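Local coordinates for DNA processing protein DprA (Streptococcus pneumoniae, PDB 3UQZ), which helps load the RecA recombinase onto incoming single-stranded DNA during natural transformation, binding that DNA cooperatively and protecting it from nucleases, at residues E133-I138 against D275-F280. Numbering follows the deposited sequence.
Sequences ENELVI and DVLAEF
Leu136 reaches from the loop just ahead of strand 137-140 toward Leu277 of helix 273-279 and Phe280, which follows it. Its CB points toward the helix segment and carries CG on, with contact beginning at the methyls. CG lies anti to the carbonyl carbon (chi1 -57°), and from it the two methyls branch over one face of the Phe280 ring. Leu136 CD2 makes the CH-pi contact, 3.9 Å from the ring centroid and 28° off its normal; its nearest ring atom is Phe280 CE2 at 3.5 Å. Leu136 CD1 sits over the ring centre on the same face and turns to Leu277 CD2, 4.2 Å away. That Leu277 methyl also meets Glu135 CB at 4.2 Å, the closest approach of the exposed glutamate to it. In Phe280, CG anti to the backbone N (chi1 -162°) swings the ring toward Leu136, and a nearly perpendicular chi2 turns its face to the methyls. Around the pair, Val109 of strand 108-113 touches both Leu136 and Phe280, and the Phe280 and Phe282 rings meet edge-to-face. The contact thus joins the entry to a central strand of the Rossmann-type sheet to the last helix through dispersion and burial of methyl and ring surface, with no polar bond between the two segments.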
# COMPACT_ATOMS: atom_id res chain seq x y z
N GLU A 133 -12.32 17.50 6.46
CA GLU A 133 -12.76 18.81 6.98
C GLU A 133 -14.01 19.34 6.28
O GLU A 133 -14.05 20.51 5.89
CB GLU A 133 -11.61 19.86 6.97
CG GLU A 133 -10.20 19.32 7.21
CD GLU A 133 -9.14 20.35 7.53
OE1 GLU A 133 -8.61 21.01 6.61
OE2 GLU A 133 -8.80 20.45 8.73
N ASN A 134 -15.01 18.46 6.08
CA ASN A 134 -16.29 18.75 5.42
C ASN A 134 -16.19 19.39 4.02
O ASN A 134 -17.13 20.03 3.57
CB ASN A 134 -17.23 19.52 6.34
CG ASN A 134 -17.65 18.76 7.57
OD1 ASN A 134 -17.64 17.52 7.62
ND2 ASN A 134 -18.07 19.49 8.57
N GLU A 135 -15.06 19.18 3.33
CA GLU A 135 -14.84 19.70 1.98
C GLU A 135 -15.61 18.89 0.92
O GLU A 135 -15.85 19.39 -0.18
CB GLU A 135 -13.34 19.66 1.64
CG GLU A 135 -12.55 20.84 2.16
CD GLU A 135 -12.09 21.77 1.06
OE1 GLU A 135 -11.13 21.42 0.33
OE2 GLU A 135 -12.71 22.85 0.90
N LEU A 136 -15.95 17.62 1.23
CA LEU A 136 -16.63 16.72 0.29
C LEU A 136 -17.89 16.11 0.86
O LEU A 136 -17.96 15.81 2.05
CB LEU A 136 -15.68 15.57 -0.13
CG LEU A 136 -14.35 15.96 -0.77
CD1 LEU A 136 -13.35 14.82 -0.72
CD2 LEU A 136 -14.55 16.48 -2.15
N VAL A 137 -18.87 15.86 -0.01
CA VAL A 137 -20.12 15.18 0.34
C VAL A 137 -19.79 13.68 0.32
O VAL A 137 -19.20 13.17 -0.65
CB VAL A 137 -21.27 15.52 -0.65
CG1 VAL A 137 -22.53 14.70 -0.36
CG2 VAL A 137 -21.59 17.00 -0.62
N ILE A 138 -20.13 12.98 1.42
CA ILE A 138 -19.87 11.55 1.55
C ILE A 138 -20.99 10.75 0.89
O ILE A 138 -22.14 10.76 1.37
CB ILE A 138 -19.61 11.14 3.03
CG1 ILE A 138 -18.46 11.97 3.71
CG2 ILE A 138 -19.42 9.63 3.21
CD1 ILE A 138 -17.13 12.10 2.98
N ASP A 275 -4.40 13.14 2.75
CA ASP A 275 -3.87 12.30 1.68
C ASP A 275 -4.86 12.25 0.51
O ASP A 275 -4.44 12.26 -0.63
CB ASP A 275 -3.58 10.87 2.18
CG ASP A 275 -2.30 10.66 2.96
OD1 ASP A 275 -1.48 11.61 3.03
OD2 ASP A 275 -2.09 9.55 3.48
N VAL A 276 -6.17 12.22 0.82
CA VAL A 276 -7.27 12.20 -0.16
C VAL A 276 -7.34 13.57 -0.85
O VAL A 276 -7.29 13.64 -2.08
CB VAL A 276 -8.64 11.80 0.47
CG1 VAL A 276 -9.78 11.84 -0.56
CG2 VAL A 276 -8.57 10.43 1.15
N LEU A 277 -7.42 14.64 -0.05
CA LEU A 277 -7.50 16.02 -0.52
C LEU A 277 -6.33 16.40 -1.41
O LEU A 277 -6.52 17.10 -2.41
CB LEU A 277 -7.66 17.00 0.65
CG LEU A 277 -8.95 16.88 1.46
CD1 LEU A 277 -8.93 17.79 2.64
CD2 LEU A 277 -10.19 17.16 0.61
N ALA A 278 -5.13 15.88 -1.10
CA ALA A 278 -3.91 16.14 -1.88
C ALA A 278 -4.02 15.67 -3.33
O ALA A 278 -3.42 16.32 -4.20
CB ALA A 278 -2.72 15.48 -1.21
N GLU A 279 -4.74 14.55 -3.60
CA GLU A 279 -4.86 13.96 -4.94
C GLU A 279 -6.24 14.04 -5.60
O GLU A 279 -6.37 13.63 -6.76
CB GLU A 279 -4.35 12.49 -4.99
CG GLU A 279 -3.74 11.92 -3.73
CD GLU A 279 -2.22 11.96 -3.61
OE1 GLU A 279 -1.54 11.95 -4.66
OE2 GLU A 279 -1.72 11.95 -2.46
N PHE A 280 -7.26 14.55 -4.88
CA PHE A 280 -8.65 14.65 -5.34
C PHE A 280 -8.86 15.61 -6.53
O PHE A 280 -8.36 16.73 -6.51
CB PHE A 280 -9.59 15.00 -4.17
CG PHE A 280 -11.05 14.72 -4.45
CD1 PHE A 280 -11.59 13.46 -4.20
CD2 PHE A 280 -11.89 15.71 -4.94
CE1 PHE A 280 -12.93 13.20 -4.47
CE2 PHE A 280 -13.22 15.44 -5.22
CZ PHE A 280 -13.74 14.19 -4.97